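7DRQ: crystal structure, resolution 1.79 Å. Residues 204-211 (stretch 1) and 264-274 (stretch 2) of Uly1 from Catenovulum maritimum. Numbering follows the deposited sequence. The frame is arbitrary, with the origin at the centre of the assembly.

Stretch 1 204-211: PTFFTSHD
Stretch 2 (264-274) GKMKYADGKIR

Packing of a strand and its following loop (204-211) against a β-hairpin (264-274) in Uly1. Strand 204-208 and strand 264-269 run in nearly the same direction, 17° apart, with axes 6.4 Å apart at closest approach; no backbone-to-backbone hydrogen bond joins them, so the contact, which buries 464 Å² in all, rests on side chains packed on one another and on main-chain atoms. CA atoms pair as Thr 205 with Lys 265 (8.2 Å), Phe 207 with Tyr 268 (6.3 Å) and His 210 with Gly 271 (6.6 Å). The hairpin closes through a type I' turn from Ala 269 to Lys 272, in which Asp 270 (phi/psi 41/53) and Gly 271 (73/13) both have positive phi. Backbone hydrogen bonds link Ala 269 with Lys 272 and Lys 267 with Arg 274, in both directions.

Along stretch 1, Thr 205 and Phe 207 point toward the hairpin, whereas Phe 206 and Thr 208 point away. Buried Phe 207, chi1 p (51°) and chi2 -85°, lays its ring among apolar groups: CZ lies 3.4 Å from CE of selenomethionine Met 266 (m, t, p), CE2 3.6 Å from Ile 273 CG1 (m, t), and CD2 4.1 Å from Tyr 268 CB. A flat, wholly apolar side chain suits this pocket, which is lined from both hairpin strands, by Met 266 and Tyr 268 on one and Ile 273 on the other.

Tyr 268, chi1 t (-171°) and chi2 83°, extends its ring so that one face lies against the end of strand 204-208 and the loop after it, at Thr 208 C and Ser 209 CB. Ser 209 CA sits 3.5 Å from the Tyr 268 ring centroid, 9° off the normal, and Ser 209 CB is 3.5 Å from Tyr 268 CE1, so the Ser 209 CA and CB both lie over one ring face, with OG turned away from the ring. The phenol reaches His 210, whose N donates a weak, nearly straight hydrogen bond to Tyr 268 OH (3.3 Å, 166°). With chi1 m (-77°) and chi2 156°, His 210 turns its ring face to the Tyr 268 edge, centroids 5.0 Å apart and planes at 83°. His 210 CE1 lies 3.4 Å from Gly 271 CA, and an ideal CB on Gly 271 would be only 3.4 Å from His 210 CE1; both this tight fit and the positive phi suit glycine.

Water bridges both ends. One water is 2.9 Å from its donor Gly 271 N and accepts weakly from His 210 NE2 at 2.8 Å. Another lies 3.0 Å from Thr 205 OG1 (chi1 m) and accepts weakly from Lys 265 NZ at 3.3 Å; the lysine (t, t, m, t) bends at chi3, and its CD lies 4.1 Å from Thr 205 CG2. On the hairpin, Arg 274 NE donates to Ala 269 O (2.7 Å) and NH2 to Asp 270 O (3.1 Å), tying the guanidinium to the turn.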

# COMPACT_ATOMS: atom_id res chain seq x y z
N PRO A 204 -5.57 -2.01 -2.01
CA PRO A 204 -5.48 -1.38 -3.35
C PRO A 204 -4.21 -0.55 -3.46
O PRO A 204 -3.94 0.31 -2.62
CB PRO A 204 -6.74 -0.51 -3.41
CG PRO A 204 -7.00 -0.14 -1.96
CD PRO A 204 -6.59 -1.36 -1.16
N THR A 205 -3.41 -0.84 -4.49
CA THR A 205 -2.17 -0.11 -4.76
C THR A 205 -2.04 0.08 -6.26
O THR A 205 -1.89 -0.91 -6.99
CB THR A 205 -0.95 -0.84 -4.20
OG1 THR A 205 -1.11 -1.02 -2.79
CG2 THR A 205 0.32 -0.03 -4.46
N PHE A 206 -2.10 1.33 -6.72
CA PHE A 206 -1.93 1.67 -8.12
C PHE A 206 -0.45 1.90 -8.44
O PHE A 206 0.35 2.27 -7.59
CB PHE A 206 -2.69 2.94 -8.48
CG PHE A 206 -4.19 2.87 -8.28
CD1 PHE A 206 -5.02 2.37 -9.28
CD2 PHE A 206 -4.77 3.40 -7.13
CE1 PHE A 206 -6.40 2.35 -9.11
CE2 PHE A 206 -6.14 3.40 -6.96
CZ PHE A 206 -6.96 2.86 -7.95
N PHE A 207 -0.11 1.71 -9.71
CA PHE A 207 1.19 2.13 -10.21
C PHE A 207 1.04 2.54 -11.67
O PHE A 207 0.08 2.14 -12.35
CB PHE A 207 2.26 1.04 -10.06
CG PHE A 207 1.87 -0.32 -10.59
CD1 PHE A 207 1.15 -1.21 -9.80
CD2 PHE A 207 2.26 -0.72 -11.87
CE1 PHE A 207 0.81 -2.46 -10.27
CE2 PHE A 207 1.92 -1.98 -12.35
CZ PHE A 207 1.19 -2.85 -11.56
N THR A 208 1.99 3.34 -12.15
CA THR A 208 1.95 3.88 -13.50
C THR A 208 3.26 3.60 -14.23
O THR A 208 4.32 3.53 -13.61
CB THR A 208 1.69 5.40 -13.51
OG1 THR A 208 2.66 6.06 -12.68
CG2 THR A 208 0.31 5.71 -12.96
N SER A 209 3.17 3.48 -15.54
CA SER A 209 4.35 3.25 -16.36
C SER A 209 4.90 4.56 -16.92
O SER A 209 4.30 5.63 -16.79
CB SER A 209 4.01 2.29 -17.50
OG SER A 209 3.26 2.98 -18.49
N HIS A 210 6.06 4.45 -17.58
CA HIS A 210 6.71 5.60 -18.19
C HIS A 210 5.78 6.31 -19.16
O HIS A 210 5.64 7.54 -19.13
CB HIS A 210 7.97 5.14 -18.94
CG HIS A 210 9.14 4.86 -18.04
ND1 HIS A 210 10.17 4.02 -18.41
CD2 HIS A 210 9.45 5.33 -16.81
CE1 HIS A 210 11.06 3.97 -17.43
NE2 HIS A 210 10.65 4.76 -16.45
N ASP A 211 5.14 5.55 -20.03
CA ASP A 211 4.27 6.05 -21.09
C ASP A 211 2.88 6.43 -20.59
O ASP A 211 2.02 6.77 -21.41
CB ASP A 211 4.14 5.00 -22.19
CG ASP A 211 5.41 4.85 -22.98
OD1 ASP A 211 6.35 5.64 -22.76
OD2 ASP A 211 5.48 3.94 -23.83
N GLY A 264 3.46 -9.05 -0.28
CA GLY A 264 4.40 -8.24 -1.03
C GLY A 264 3.69 -7.18 -1.82
O GLY A 264 2.51 -6.88 -1.58
N LYS A 265 4.41 -6.61 -2.78
CA LYS A 265 3.87 -5.49 -3.53
C LYS A 265 4.46 -5.49 -4.92
O LYS A 265 5.65 -5.74 -5.10
CB LYS A 265 4.17 -4.16 -2.83
CG LYS A 265 3.38 -2.98 -3.39
CD LYS A 265 3.37 -1.80 -2.43
CE LYS A 265 2.96 -2.21 -1.04
NZ LYS A 265 2.93 -1.01 -0.15
N MSE A 266 3.60 -5.22 -5.91
CA MSE A 266 4.03 -4.97 -7.27
C MSE A 266 4.35 -3.49 -7.39
O MSE A 266 3.70 -2.65 -6.76
CB MSE A 266 2.95 -5.35 -8.29
CG MSE A 266 2.50 -6.77 -8.18
SE MSE A 266 1.19 -7.15 -9.60
CE MSE A 266 1.88 -6.15 -10.97
N LYS A 267 5.38 -3.18 -8.18
CA LYS A 267 5.75 -1.80 -8.45
C LYS A 267 6.20 -1.70 -9.89
O LYS A 267 6.61 -2.68 -10.51
CB LYS A 267 6.90 -1.31 -7.55
CG LYS A 267 6.65 -1.42 -6.07
CD LYS A 267 7.89 -0.95 -5.30
CE LYS A 267 7.78 -1.28 -3.83
NZ LYS A 267 8.83 -0.57 -3.01
N TYR A 268 6.15 -0.48 -10.42
CA TYR A 268 6.83 -0.17 -11.67
C TYR A 268 8.21 0.35 -11.31
O TYR A 268 8.33 1.36 -10.60
CB TYR A 268 6.04 0.86 -12.48
CG TYR A 268 6.56 1.07 -13.87
CD1 TYR A 268 6.20 0.21 -14.91
CD2 TYR A 268 7.39 2.15 -14.17
CE1 TYR A 268 6.67 0.42 -16.20
CE2 TYR A 268 7.85 2.36 -15.44
CZ TYR A 268 7.49 1.51 -16.46
OH TYR A 268 7.97 1.76 -17.72
N ALA A 269 9.24 -0.35 -11.74
CA ALA A 269 10.61 -0.07 -11.31
C ALA A 269 11.54 -0.31 -12.48
O ALA A 269 11.42 -1.34 -13.16
CB ALA A 269 11.01 -0.95 -10.12
N ASP A 270 12.45 0.63 -12.71
CA ASP A 270 13.36 0.60 -13.85
C ASP A 270 12.65 0.15 -15.12
O ASP A 270 13.07 -0.79 -15.80
CB ASP A 270 14.58 -0.28 -13.57
CG ASP A 270 15.70 -0.08 -14.59
OD1 ASP A 270 15.72 1.01 -15.20
OD2 ASP A 270 16.54 -0.99 -14.79
N GLY A 271 11.53 0.82 -15.43
CA GLY A 271 10.84 0.63 -16.69
C GLY A 271 10.07 -0.67 -16.84
O GLY A 271 9.69 -1.01 -17.97
N LYS A 272 9.84 -1.41 -15.76
CA LYS A 272 9.15 -2.69 -15.86
C LYS A 272 8.21 -2.88 -14.68
O LYS A 272 8.45 -2.40 -13.58
CB LYS A 272 10.12 -3.87 -15.91
CG LYS A 272 11.11 -3.83 -17.06
CD LYS A 272 12.03 -5.04 -17.07
CE LYS A 272 13.09 -4.88 -18.16
NZ LYS A 272 14.03 -6.02 -18.18
N ILE A 273 7.15 -3.63 -14.93
CA ILE A 273 6.28 -4.10 -13.86
C ILE A 273 6.95 -5.28 -13.18
O ILE A 273 7.37 -6.23 -13.85
CB ILE A 273 4.91 -4.50 -14.44
CG1 ILE A 273 4.17 -3.25 -14.92
CG2 ILE A 273 4.09 -5.24 -13.43
CD1 ILE A 273 3.00 -3.56 -15.84
N ARG A 274 7.11 -5.21 -11.85
CA ARG A 274 7.78 -6.27 -11.10
C ARG A 274 7.06 -6.50 -9.78
O ARG A 274 6.16 -5.76 -9.39
CB ARG A 274 9.26 -5.94 -10.83
CG ARG A 274 9.93 -5.04 -11.87
CD ARG A 274 11.42 -4.80 -11.58
NE ARG A 274 12.01 -3.96 -12.62
CZ ARG A 274 13.05 -4.30 -13.38
NH1 ARG A 274 13.66 -5.48 -13.20
NH2 ARG A 274 13.49 -3.47 -14.32
O HOH W 1 0.20 0.79 -0.84
O HOH W 2 11.20 3.40 -14.04